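PDB 3SLI: intramolecular trans-sialidase, which cleaves sialic acid from sialosides such as 3'-sialyllactose by an intramolecular trans-sialidase reaction that yields 2,7-anhydro-Neu5Ac. Local coordinates for residues D66-I71 with I164-G169; S53-G58 with G173-Y178; G88-T93 with S145-V150; G77-E82 with N111-K116; M7-V12 with Q18-D23. One frame throughout, in Å; residues are numbered along the deposited sequence.

Contact 1 (D66-I71 with I164-G169); sequences DRHFHI and IAYPFG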
# COMPACT_ATOMS: atom_id res chain seq x y z
N ASP A 66 -8.65 -12.47 34.96
CA ASP A 66 -9.44 -11.90 33.86
C ASP A 66 -10.23 -10.66 34.30
O ASP A 66 -11.20 -10.26 33.67
CB ASP A 66 -10.40 -12.95 33.26
CG ASP A 66 -9.66 -14.05 32.50
OD1 ASP A 66 -8.44 -13.92 32.25
OD2 ASP A 66 -10.32 -15.05 32.14
N ARG A 67 -9.79 -10.05 35.40
CA ARG A 67 -10.43 -8.86 35.93
C ARG A 67 -9.43 -7.70 35.90
O ARG A 67 -8.65 -7.52 36.84
CB ARG A 67 -10.92 -9.10 37.36
CG ARG A 67 -11.93 -10.23 37.49
CD ARG A 67 -12.38 -10.39 38.94
NE ARG A 67 -13.14 -11.61 39.14
CZ ARG A 67 -14.43 -11.76 38.85
NH1 ARG A 67 -15.14 -10.75 38.34
NH2 ARG A 67 -15.02 -12.92 39.06
N HIS A 68 -9.46 -6.94 34.81
CA HIS A 68 -8.54 -5.81 34.67
C HIS A 68 -8.83 -4.99 33.43
O HIS A 68 -9.58 -5.41 32.54
CB HIS A 68 -7.09 -6.32 34.59
CG HIS A 68 -6.84 -7.30 33.48
ND1 HIS A 68 -6.56 -8.63 33.71
CD2 HIS A 68 -6.83 -7.15 32.13
CE1 HIS A 68 -6.39 -9.26 32.56
NE2 HIS A 68 -6.54 -8.38 31.59
N PHE A 69 -8.22 -3.81 33.38
CA PHE A 69 -8.31 -2.92 32.24
C PHE A 69 -6.87 -2.56 31.92
O PHE A 69 -6.08 -2.30 32.83
CB PHE A 69 -9.07 -1.63 32.56
CG PHE A 69 -8.76 -0.49 31.61
CD1 PHE A 69 -9.34 -0.46 30.34
CD2 PHE A 69 -7.84 0.50 31.95
CE1 PHE A 69 -8.99 0.54 29.42
CE2 PHE A 69 -7.49 1.50 31.05
CZ PHE A 69 -8.07 1.52 29.78
N HIS A 70 -6.50 -2.56 30.64
CA HIS A 70 -5.15 -2.18 30.26
C HIS A 70 -5.06 -1.65 28.84
O HIS A 70 -5.92 -1.95 28.00
CB HIS A 70 -4.14 -3.33 30.50
CG HIS A 70 -4.05 -4.34 29.39
ND1 HIS A 70 -5.12 -5.11 28.97
CD2 HIS A 70 -2.98 -4.76 28.66
CE1 HIS A 70 -4.71 -5.96 28.04
NE2 HIS A 70 -3.42 -5.77 27.84
N ILE A 71 -4.11 -0.74 28.63
CA ILE A 71 -3.84 -0.16 27.32
C ILE A 71 -2.49 -0.80 27.01
O ILE A 71 -1.58 -0.71 27.83
CB ILE A 71 -3.64 1.38 27.39
CG1 ILE A 71 -4.90 2.06 27.94
CG2 ILE A 71 -3.29 1.94 25.99
CD1 ILE A 71 -4.72 3.56 28.18
N ILE A 164 3.56 -10.16 36.90
CA ILE A 164 3.52 -9.08 35.92
C ILE A 164 3.33 -9.72 34.54
O ILE A 164 4.22 -10.39 34.02
CB ILE A 164 4.83 -8.23 35.92
CG1 ILE A 164 4.98 -7.47 37.25
CG2 ILE A 164 4.83 -7.24 34.74
CD1 ILE A 164 3.94 -6.38 37.47
N ALA A 165 2.13 -9.58 33.99
CA ALA A 165 1.82 -10.11 32.66
C ALA A 165 1.97 -8.98 31.63
O ALA A 165 1.98 -7.81 32.00
CB ALA A 165 0.41 -10.68 32.63
N TYR A 166 2.08 -9.34 30.35
CA TYR A 166 2.24 -8.36 29.27
C TYR A 166 3.33 -7.35 29.66
O TYR A 166 3.12 -6.14 29.61
CB TYR A 166 0.91 -7.61 29.04
CG TYR A 166 -0.31 -8.50 28.96
CD1 TYR A 166 -0.31 -9.67 28.21
CD2 TYR A 166 -1.49 -8.15 29.63
CE1 TYR A 166 -1.45 -10.47 28.12
CE2 TYR A 166 -2.63 -8.93 29.55
CZ TYR A 166 -2.61 -10.10 28.79
OH TYR A 166 -3.74 -10.87 28.68
N PRO A 167 4.54 -7.85 29.99
CA PRO A 167 5.68 -7.04 30.42
C PRO A 167 6.26 -6.04 29.43
O PRO A 167 6.77 -6.42 28.37
CB PRO A 167 6.73 -8.10 30.80
CG PRO A 167 5.98 -9.39 30.86
CD PRO A 167 4.97 -9.24 29.77
N PHE A 168 6.20 -4.77 29.82
CA PHE A 168 6.76 -3.67 29.05
C PHE A 168 8.21 -3.45 29.52
O PHE A 168 8.59 -3.82 30.64
CB PHE A 168 5.92 -2.40 29.29
CG PHE A 168 6.55 -1.12 28.77
CD1 PHE A 168 6.39 -0.74 27.44
CD2 PHE A 168 7.24 -0.27 29.64
CE1 PHE A 168 6.91 0.48 26.98
CE2 PHE A 168 7.76 0.96 29.19
CZ PHE A 168 7.59 1.33 27.86
N GLY A 169 9.01 -2.85 28.65
CA GLY A 169 10.39 -2.54 28.97
C GLY A 169 10.65 -1.24 28.24
O GLY A 169 10.33 -1.12 27.05
O HOH W 1 -6.26 -9.80 29.17

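Contact 2 (S53-G58 with G173-Y178); sequences SLFSVG and GDIKVY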
# COMPACT_ATOMS: atom_id res chain seq x y z
N SER A 53 1.81 -4.05 28.19
CA SER A 53 0.85 -3.14 28.81
C SER A 53 1.59 -1.85 29.16
O SER A 53 2.70 -1.89 29.71
CB SER A 53 0.30 -3.72 30.12
OG SER A 53 -0.53 -4.84 29.92
N LEU A 54 0.98 -0.73 28.83
CA LEU A 54 1.53 0.59 29.12
C LEU A 54 0.99 1.05 30.49
O LEU A 54 1.74 1.53 31.35
CB LEU A 54 1.07 1.57 28.05
CG LEU A 54 1.98 1.92 26.88
CD1 LEU A 54 3.08 0.89 26.69
CD2 LEU A 54 1.15 2.11 25.64
N PHE A 55 -0.31 0.84 30.68
CA PHE A 55 -1.01 1.25 31.90
C PHE A 55 -2.14 0.26 32.16
O PHE A 55 -2.83 -0.15 31.22
CB PHE A 55 -1.60 2.65 31.68
CG PHE A 55 -2.54 3.12 32.76
CD1 PHE A 55 -2.05 3.69 33.93
CD2 PHE A 55 -3.92 3.00 32.59
CE1 PHE A 55 -2.92 4.15 34.93
CE2 PHE A 55 -4.81 3.45 33.58
CZ PHE A 55 -4.30 4.03 34.75
N SER A 56 -2.34 -0.12 33.42
CA SER A 56 -3.40 -1.05 33.79
C SER A 56 -3.94 -0.80 35.20
O SER A 56 -3.25 -0.24 36.06
CB SER A 56 -2.92 -2.50 33.72
OG SER A 56 -1.90 -2.75 34.67
N VAL A 57 -5.17 -1.24 35.42
CA VAL A 57 -5.85 -1.12 36.70
C VAL A 57 -6.66 -2.40 36.79
O VAL A 57 -7.38 -2.75 35.85
CB VAL A 57 -6.81 0.11 36.74
CG1 VAL A 57 -7.44 0.23 38.13
CG2 VAL A 57 -6.08 1.39 36.40
N GLY A 58 -6.52 -3.14 37.88
CA GLY A 58 -7.28 -4.36 38.01
C GLY A 58 -7.11 -5.10 39.32
O GLY A 58 -6.63 -4.56 40.32
N GLY A 173 7.37 8.29 29.23
CA GLY A 173 7.75 9.69 29.25
C GLY A 173 6.81 10.54 30.08
O GLY A 173 7.25 11.40 30.86
N ASP A 174 5.52 10.28 29.95
CA ASP A 174 4.52 11.03 30.68
C ASP A 174 3.19 10.30 30.65
O ASP A 174 2.91 9.56 29.71
CB ASP A 174 4.35 12.42 30.03
CG ASP A 174 3.67 13.42 30.94
OD1 ASP A 174 4.37 14.05 31.78
OD2 ASP A 174 2.43 13.59 30.83
N ILE A 175 2.41 10.46 31.72
CA ILE A 175 1.08 9.88 31.79
C ILE A 175 0.18 10.84 32.57
O ILE A 175 0.60 11.41 33.58
CB ILE A 175 1.04 8.47 32.45
CG1 ILE A 175 -0.41 7.96 32.42
CG2 ILE A 175 1.57 8.51 33.89
CD1 ILE A 175 -0.60 6.59 33.02
N LYS A 176 -1.02 11.04 32.05
CA LYS A 176 -2.03 11.90 32.66
C LYS A 176 -3.33 11.12 32.59
O LYS A 176 -3.70 10.61 31.53
CB LYS A 176 -2.18 13.21 31.89
CG LYS A 176 -1.07 14.22 32.11
CD LYS A 176 -1.30 15.46 31.26
CE LYS A 176 -0.30 16.56 31.59
NZ LYS A 176 1.12 16.14 31.38
N VAL A 177 -3.99 11.00 33.73
CA VAL A 177 -5.26 10.29 33.82
C VAL A 177 -6.32 11.31 34.25
O VAL A 177 -6.17 11.94 35.30
CB VAL A 177 -5.20 9.15 34.88
CG1 VAL A 177 -6.50 8.37 34.91
CG2 VAL A 177 -4.02 8.23 34.60
N TYR A 178 -7.35 11.48 33.42
CA TYR A 178 -8.46 12.42 33.65
C TYR A 178 -9.74 11.65 33.94
O TYR A 178 -10.00 10.62 33.33
CB TYR A 178 -8.74 13.26 32.40
CG TYR A 178 -7.61 14.14 31.95
CD1 TYR A 178 -6.53 13.61 31.24
CD2 TYR A 178 -7.64 15.52 32.19
CE1 TYR A 178 -5.50 14.43 30.79
CE2 TYR A 178 -6.62 16.35 31.75
CZ TYR A 178 -5.55 15.80 31.05
OH TYR A 178 -4.53 16.62 30.61

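Contact 3 (G88-T93 with S145-V150); sequences GVFNYT and SDITGV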
# COMPACT_ATOMS: atom_id res chain seq x y z
N GLY A 88 -17.80 -13.96 31.41
CA GLY A 88 -19.22 -14.06 31.69
C GLY A 88 -19.86 -12.72 32.04
O GLY A 88 -21.08 -12.55 31.87
N VAL A 89 -19.06 -11.78 32.54
CA VAL A 89 -19.56 -10.44 32.90
C VAL A 89 -19.31 -9.47 31.73
O VAL A 89 -20.25 -8.82 31.26
CB VAL A 89 -18.91 -9.95 34.22
CG1 VAL A 89 -19.48 -8.58 34.62
CG2 VAL A 89 -19.16 -10.97 35.34
N PHE A 90 -18.06 -9.36 31.29
CA PHE A 90 -17.72 -8.54 30.12
C PHE A 90 -16.26 -8.67 29.71
O PHE A 90 -15.37 -8.94 30.54
CB PHE A 90 -18.14 -7.05 30.24
CG PHE A 90 -17.45 -6.28 31.34
CD1 PHE A 90 -16.11 -5.88 31.22
CD2 PHE A 90 -18.15 -5.92 32.50
CE1 PHE A 90 -15.48 -5.15 32.22
CE2 PHE A 90 -17.53 -5.18 33.51
CZ PHE A 90 -16.19 -4.79 33.38
N ASN A 91 -16.03 -8.56 28.40
CA ASN A 91 -14.71 -8.64 27.81
C ASN A 91 -14.77 -7.75 26.58
O ASN A 91 -15.17 -8.19 25.50
CB ASN A 91 -14.39 -10.09 27.43
CG ASN A 91 -13.08 -10.22 26.67
OD1 ASN A 91 -12.18 -9.40 26.80
ND2 ASN A 91 -12.99 -11.25 25.85
N TYR A 92 -14.49 -6.47 26.79
CA TYR A 92 -14.52 -5.46 25.73
C TYR A 92 -13.11 -5.24 25.20
O TYR A 92 -12.19 -4.95 25.97
CB TYR A 92 -15.07 -4.14 26.28
CG TYR A 92 -16.54 -4.14 26.65
CD1 TYR A 92 -17.33 -5.29 26.54
CD2 TYR A 92 -17.15 -2.96 27.10
CE1 TYR A 92 -18.69 -5.27 26.86
CE2 TYR A 92 -18.52 -2.93 27.42
CZ TYR A 92 -19.27 -4.09 27.30
OH TYR A 92 -20.61 -4.05 27.60
N THR A 93 -12.94 -5.36 23.89
CA THR A 93 -11.62 -5.18 23.30
C THR A 93 -11.70 -4.25 22.09
O THR A 93 -12.74 -4.16 21.44
CB THR A 93 -11.01 -6.53 22.86
OG1 THR A 93 -11.88 -7.16 21.91
CG2 THR A 93 -10.84 -7.47 24.06
N SER A 145 -14.86 1.12 37.27
CA SER A 145 -15.81 0.98 38.37
C SER A 145 -16.59 -0.34 38.31
O SER A 145 -17.14 -0.78 39.32
CB SER A 145 -16.80 2.15 38.35
OG SER A 145 -17.40 2.28 37.07
N ASP A 146 -16.60 -0.97 37.14
CA ASP A 146 -17.32 -2.23 36.93
C ASP A 146 -16.48 -3.49 37.11
O ASP A 146 -16.99 -4.60 37.01
CB ASP A 146 -17.99 -2.23 35.56
CG ASP A 146 -18.98 -1.10 35.40
OD1 ASP A 146 -19.99 -1.06 36.14
OD2 ASP A 146 -18.77 -0.25 34.53
N ILE A 147 -15.18 -3.32 37.34
CA ILE A 147 -14.30 -4.46 37.56
C ILE A 147 -14.39 -4.82 39.05
O ILE A 147 -14.34 -3.94 39.91
CB ILE A 147 -12.84 -4.14 37.19
CG1 ILE A 147 -12.76 -3.75 35.71
CG2 ILE A 147 -11.93 -5.33 37.50
CD1 ILE A 147 -11.36 -3.33 35.27
N THR A 148 -14.51 -6.11 39.35
CA THR A 148 -14.62 -6.60 40.72
C THR A 148 -13.29 -6.79 41.44
O THR A 148 -12.41 -7.51 40.97
CB THR A 148 -15.42 -7.92 40.77
OG1 THR A 148 -16.66 -7.74 40.08
CG2 THR A 148 -15.69 -8.34 42.21
N GLY A 149 -13.15 -6.12 42.58
CA GLY A 149 -11.95 -6.25 43.38
C GLY A 149 -10.67 -5.59 42.91
O GLY A 149 -9.58 -6.14 43.13
N VAL A 150 -10.76 -4.42 42.30
CA VAL A 150 -9.56 -3.72 41.85
C VAL A 150 -8.67 -3.45 43.06
O VAL A 150 -9.15 -3.00 44.11
CB VAL A 150 -9.92 -2.40 41.12
CG1 VAL A 150 -8.66 -1.60 40.83
CG2 VAL A 150 -10.64 -2.71 39.83

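Contact 4 (G77-E82 with N111-K116); sequences GGIGIE and NTVALK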
# COMPACT_ATOMS: atom_id res chain seq x y z
N GLY A 77 3.86 -3.24 16.41
CA GLY A 77 3.22 -1.94 16.26
C GLY A 77 1.73 -1.83 16.50
O GLY A 77 1.15 -0.77 16.23
N GLY A 78 1.09 -2.89 16.98
CA GLY A 78 -0.33 -2.81 17.24
C GLY A 78 -0.59 -2.10 18.56
O GLY A 78 0.32 -1.96 19.39
N ILE A 79 -1.80 -1.58 18.74
CA ILE A 79 -2.17 -0.90 19.98
C ILE A 79 -3.62 -1.26 20.28
O ILE A 79 -4.42 -1.44 19.36
CB ILE A 79 -2.03 0.65 19.87
CG1 ILE A 79 -2.23 1.28 21.26
CG2 ILE A 79 -3.06 1.23 18.90
CD1 ILE A 79 -2.00 2.77 21.27
N GLY A 80 -3.94 -1.41 21.56
CA GLY A 80 -5.31 -1.73 21.91
C GLY A 80 -5.57 -1.70 23.40
O GLY A 80 -4.71 -1.31 24.21
N ILE A 81 -6.79 -2.08 23.76
CA ILE A 81 -7.21 -2.13 25.15
C ILE A 81 -8.01 -3.41 25.34
O ILE A 81 -8.48 -4.03 24.37
CB ILE A 81 -8.16 -0.96 25.55
CG1 ILE A 81 -9.41 -0.96 24.66
CG2 ILE A 81 -7.43 0.37 25.50
CD1 ILE A 81 -10.65 -0.45 25.32
N GLU A 82 -8.15 -3.80 26.61
CA GLU A 82 -8.97 -4.93 27.00
C GLU A 82 -9.56 -4.47 28.33
O GLU A 82 -8.82 -4.01 29.21
CB GLU A 82 -8.15 -6.21 27.18
CG GLU A 82 -7.55 -6.77 25.91
CD GLU A 82 -6.95 -8.15 26.12
OE1 GLU A 82 -5.91 -8.26 26.78
OE2 GLU A 82 -7.54 -9.13 25.60
N ASN A 111 6.24 7.44 21.32
CA ASN A 111 4.96 7.46 20.64
C ASN A 111 4.03 8.04 21.69
O ASN A 111 4.28 7.91 22.89
CB ASN A 111 4.49 6.04 20.25
CG ASN A 111 5.37 5.41 19.17
OD1 ASN A 111 6.45 4.88 19.46
ND2 ASN A 111 4.89 5.42 17.94
N THR A 112 2.98 8.73 21.25
CA THR A 112 2.03 9.33 22.18
C THR A 112 0.67 8.74 21.86
O THR A 112 0.19 8.83 20.72
CB THR A 112 2.02 10.87 22.05
OG1 THR A 112 3.37 11.35 22.01
CG2 THR A 112 1.30 11.50 23.25
N VAL A 113 0.06 8.12 22.86
CA VAL A 113 -1.24 7.47 22.69
C VAL A 113 -2.29 7.96 23.69
O VAL A 113 -1.94 8.58 24.71
CB VAL A 113 -1.08 5.92 22.80
CG1 VAL A 113 0.04 5.46 21.89
CG2 VAL A 113 -0.78 5.50 24.24
N ALA A 114 -3.55 7.66 23.41
CA ALA A 114 -4.65 8.06 24.28
C ALA A 114 -5.86 7.18 24.13
O ALA A 114 -6.18 6.70 23.03
CB ALA A 114 -5.05 9.52 24.01
N LEU A 115 -6.54 6.94 25.24
CA LEU A 115 -7.76 6.17 25.25
C LEU A 115 -8.80 7.06 25.90
O LEU A 115 -8.57 7.62 26.98
CB LEU A 115 -7.63 4.88 26.06
CG LEU A 115 -9.05 4.33 26.26
CD1 LEU A 115 -9.48 3.52 25.06
CD2 LEU A 115 -9.15 3.55 27.54
N LYS A 116 -9.94 7.19 25.25
CA LYS A 116 -11.03 8.00 25.76
C LYS A 116 -12.23 7.08 26.03
O LYS A 116 -12.67 6.34 25.13
CB LYS A 116 -11.38 9.06 24.72
CG LYS A 116 -12.66 9.83 24.95
CD LYS A 116 -12.88 10.73 23.75
CE LYS A 116 -14.20 11.43 23.81
NZ LYS A 116 -14.30 12.40 22.68

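Contact 5 (M7-V12 with Q18-D23); sequences MEKNNV and QGYSLD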
# COMPACT_ATOMS: atom_id res chain seq x y z
N MET A 7 -4.33 11.71 38.25
CA MET A 7 -2.97 11.23 38.44
C MET A 7 -2.09 11.67 37.28
O MET A 7 -2.54 11.72 36.14
CB MET A 7 -3.03 9.70 38.50
CG MET A 7 -1.76 8.98 38.88
SD MET A 7 -2.03 7.17 38.85
CE MET A 7 -2.75 6.89 40.49
N GLU A 8 -0.84 12.02 37.59
CA GLU A 8 0.11 12.42 36.57
C GLU A 8 1.48 11.96 37.03
O GLU A 8 1.79 12.00 38.22
CB GLU A 8 0.11 13.94 36.36
CG GLU A 8 1.07 14.37 35.26
CD GLU A 8 1.03 15.86 34.95
OE1 GLU A 8 -0.07 16.45 34.98
OE2 GLU A 8 2.10 16.43 34.66
N LYS A 9 2.28 11.48 36.09
CA LYS A 9 3.61 10.99 36.39
C LYS A 9 4.49 11.34 35.20
O LYS A 9 4.01 11.43 34.07
CB LYS A 9 3.57 9.48 36.62
CG LYS A 9 4.59 8.96 37.63
CD LYS A 9 4.25 9.39 39.05
CE LYS A 9 5.22 8.80 40.04
NZ LYS A 9 6.63 9.16 39.71
N ASN A 10 5.79 11.49 35.44
CA ASN A 10 6.71 11.88 34.39
C ASN A 10 8.06 11.16 34.47
O ASN A 10 8.54 10.86 35.56
CB ASN A 10 6.89 13.41 34.46
CG ASN A 10 7.93 13.92 33.51
OD1 ASN A 10 9.01 14.34 33.92
ND2 ASN A 10 7.61 13.92 32.22
N ASN A 11 8.63 10.86 33.30
CA ASN A 11 9.93 10.19 33.17
C ASN A 11 10.13 8.96 34.05
O ASN A 11 11.02 8.92 34.90
CB ASN A 11 11.08 11.20 33.38
CG ASN A 11 11.00 12.38 32.42
OD1 ASN A 11 10.39 12.30 31.34
ND2 ASN A 11 11.62 13.50 32.80
N VAL A 12 9.33 7.93 33.80
CA VAL A 12 9.41 6.70 34.58
C VAL A 12 10.07 5.57 33.78
O VAL A 12 9.55 5.13 32.75
CB VAL A 12 8.00 6.24 35.02
CG1 VAL A 12 8.10 4.99 35.87
CG2 VAL A 12 7.27 7.36 35.78
N GLN A 18 9.33 -5.94 35.25
CA GLN A 18 9.21 -5.39 36.59
C GLN A 18 7.96 -4.55 36.83
O GLN A 18 7.36 -4.60 37.91
CB GLN A 18 10.43 -4.54 36.92
CG GLN A 18 11.71 -5.33 37.05
CD GLN A 18 11.63 -6.37 38.14
OE1 GLN A 18 11.64 -7.57 37.87
NE2 GLN A 18 11.52 -5.91 39.38
N GLY A 19 7.56 -3.78 35.82
CA GLY A 19 6.40 -2.91 35.99
C GLY A 19 6.74 -1.77 36.94
O GLY A 19 7.90 -1.59 37.32
N TYR A 20 5.73 -0.99 37.31
CA TYR A 20 5.91 0.14 38.23
C TYR A 20 4.58 0.38 38.93
O TYR A 20 3.57 0.60 38.27
CB TYR A 20 6.35 1.40 37.47
CG TYR A 20 6.75 2.55 38.36
CD1 TYR A 20 5.79 3.45 38.86
CD2 TYR A 20 8.09 2.76 38.70
CE1 TYR A 20 6.17 4.52 39.68
CE2 TYR A 20 8.47 3.83 39.51
CZ TYR A 20 7.51 4.71 40.00
OH TYR A 20 7.89 5.78 40.77
N SER A 21 4.60 0.36 40.26
CA SER A 21 3.39 0.57 41.05
C SER A 21 3.00 2.03 41.27
O SER A 21 3.81 2.84 41.69
CB SER A 21 3.53 -0.11 42.41
OG SER A 21 2.41 0.19 43.23
N LEU A 22 1.74 2.34 40.99
CA LEU A 22 1.20 3.69 41.18
C LEU A 22 0.17 3.67 42.32
O LEU A 22 -0.64 4.59 42.46
CB LEU A 22 0.53 4.18 39.90
CG LEU A 22 1.46 4.43 38.72
CD1 LEU A 22 0.66 4.86 37.52
CD2 LEU A 22 2.49 5.48 39.10
N ASP A 23 0.22 2.60 43.12
CA ASP A 23 -0.70 2.42 44.24
C ASP A 23 -0.59 3.51 45.31
O ASP A 23 -1.59 3.83 45.96
CB ASP A 23 -0.50 1.04 44.88
CG ASP A 23 -0.82 -0.12 43.93
OD1 ASP A 23 -1.32 0.13 42.81
OD2 ASP A 23 -0.56 -1.29 44.29

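Contact 1 (D66-I71 with I164-G169)
His70 and Tyr166 are brought together by different first torsions. In His70, CG lies between the backbone N and the carbonyl carbon (chi1 84°), and the imidazole is carried off strand 67-74 toward Tyr166. In Tyr166, CG is anti to the carbonyl carbon and beside the backbone N (chi1 -47°), and the phenol is carried toward the His70 imidazole. The two rings are almost parallel, with planes 12° apart. They are slid past each other, with centroids 4.9 Å apart, and barely overlap. The near atoms are His70 NE2 and Tyr166 CD2, at 3.5 Å. Ala165 CB sits over the phenol on the side away from His70. The domain is a beta sandwich of the concanavalin-like class. His68 and His70 alternate along strand 67-74 with Phe69 and Ile71. Phe69 turns to the interior and meets Leu115 of the opposing sheet, while the histidines lie on the outer face of their own sheet. The end of strand 163-165 and the loop after it run across that face and, with strand 158-160, cover both histidines. His68 NE2 comes to the edge of the Tyr166 ring, 4.4 Å from CE2. A water bridges them, hydrogen-bonded to His68 NE2 (2.8 Å) and to Tyr166 OH (2.8 Å), in the plane of the His68 ring. Tyr166 also packs on Ser53 and Arg160, and Arg160 forms a salt bridge with Asp66.

Contact 2 (S53-G58 with G173-Y178)
The Phe55 ring is met at a slant by Ile175 CD1 near its CD1 atom and by Val177 CG2 near its CZ. This is interior packing of the concanavalin-like beta sandwich. Strand 51-58 belongs to one sheet and strand 170-178 to the other, and no hydrogen bond joins the two segments. Phe55 CG is anti to the backbone N (chi1 171°), which extends the ring toward strand 170-178. Ile175 is extended in the same way, with CG1 anti to its N and CD1 in line beyond it. The two side chains meet at about a right angle. Ile175 CD1 is 3.4 Å from Phe55 CD1 and 3.9 Å from Phe55 CE1. Val177 makes a looser contact, with CG2 4.2 Å from Phe55 CZ. Val153 and Leu155 of strand 152-155 also touch the phenylalanine. Both strands carry a classic beta bulge. Phe55 sits at the bulge where strand 51-58 turns a corner, and there Leu54 and Phe55 together face Ile71. Gly173 and Asp174 together face Ser42. On strand 170-178 the residues alternate: Ile175 and Val177 face inward, whereas Asp174 and Lys176 lie on the more exposed face. There Lys176 NZ makes a salt bridge with Asp174 OD2 at 2.9 Å, reaching the oxygen on its syn side and 26° out of the carboxylate plane.

Contact 3 (G88-T93 with S145-V150)
Phe90 carries this contact, and the far end of its ring touches Asp146. From CB, the side chain sets out with CG between the backbone N and the carbonyl carbon (chi1 64°). This turns the ring toward residues 145-150. CE2 makes the nearest approach. It lies 3.6 Å from Asp146 O and 3.6 Å from Asp146 CB. CZ, at the tip, is 3.7 Å from Asp146 O and also reaches Ile147, with CG1 at 4.3 Å. Asp146 O and Ile147 CG1 meet the ring at its edge, near its plane. The carboxylate of Asp146 stands at 89° to the ring. Its OD2 accepts a hydrogen bond from Phe143 N, so the acid is engaged within its own loop. Phe90 precedes strand 91-96, an outermost strand of the six-stranded sheet of the beta sandwich. The contact therefore joins the margin of that sheet to the loop leading into strand 152-155. Leu83, Asn85 and Lys142 pack on the ring too. Ile147 in turn packs on Arg67 and Phe69 of strand 67-74. The ring edge carries slightly positive C-H groups, so its approach to a carbonyl oxygen is probably mildly attractive, but the contact rests mainly on van der Waals packing.

Contact 4 (G77-E82 with N111-K116)
The two sheets of the concanavalin-like beta sandwich face each other here, and Ile79 with Val113 and Ile81 with Leu115 pack between them. Strand 79-85 lies in the six-stranded sheet and strand 107-118 in the other. Their touching parts run in similar directions, 24° apart. The contact is wholly apolar. Ile79 CG1 is anti to the backbone N (chi1 -171°), which points CD1 at Val113. The two side chains slide past each other in opposite directions. Two residues on, Ile81 and Leu115 cross at about a right angle. Ile81 CG2 fits against the forked end of the leucine, 3.8 Å from Leu115 CD1 and 4.2 Å from Leu115 CD2. Ile81 CD1 adds a further touch, 4.1 Å from Leu115 CD1. Between the two pairs lie Gly80, which has no side chain, and Ala114, whose CB points away and packs on helix 184-191. Neighbouring strands close the layer: Leu115 also touches Ile71, and Val113 touches Leu41 and Tyr43. The other pair is packed more tightly than usual van der Waals contact, with Ile79 CD1 3.4 Å from Val113 CG1 and 3.6 Å from Val113 CB.

Contact 5 (M7-V12 with Q18-D23)
Met7 with Leu22 and Val12 with Tyr20 form the close-packed parts of this contact, while Lys9 lies between them on a looser, partly exposed side. Met7 CG is anti to the backbone N (chi1 -172°), and the chain bends at its end. SD thus comes 3.8 Å from Leu22 CD1, and CE reaches Leu22 O at 3.7 Å. Met7 also meets Ala28 and Val31 of helix 28-31. At the other end, Val12 CG1 sits over one face of the Tyr20 ring. It is 3.7 Å from the ring centroid and 16° off the ring normal, a CH-pi contact. Strand 5-14 pairs with strand 170-178 in one sheet of the beta sandwich. Strand 20-21 is an outermost strand of the other sheet. The chain thus passes from sheet to sheet, and these side chains pack between the sheets at that margin. Leu22 also packs on Val153 and Leu155. An ST turn begins at the end of strand 20-21: Ser21 OG accepts from Asp23 N at 3.3 Å. On the looser side Lys9 is bent twice, and its NZ lies 3.8 Å from Tyr20 OH. Lys9 CD is 4.3 Å from Leu22 CD2, and Glu25 packs on Lys9.

In the fold
All five contacts lie in one beta-sandwich domain. Contacts 2, 4 and 5 bridge its two sheets. Contacts 2 and 4 are buried and apolar and touch through Leu54 and Val113. Contact 5 does the same work at the sandwich margin, where a lysine and a tyrosine join the apolar side chains. It shares a sheet with contact 2 through the paired strands 5-14 and 170-178. Contact 1 lies on the outer face of the six-stranded sheet and is more polar, with a water, though its histidines are buried under the segment carrying Tyr166. Contact 3, at the margin, joins a strand end to a loop, ring edge to backbone. Strand 67-74 links contacts 1, 2 and 4.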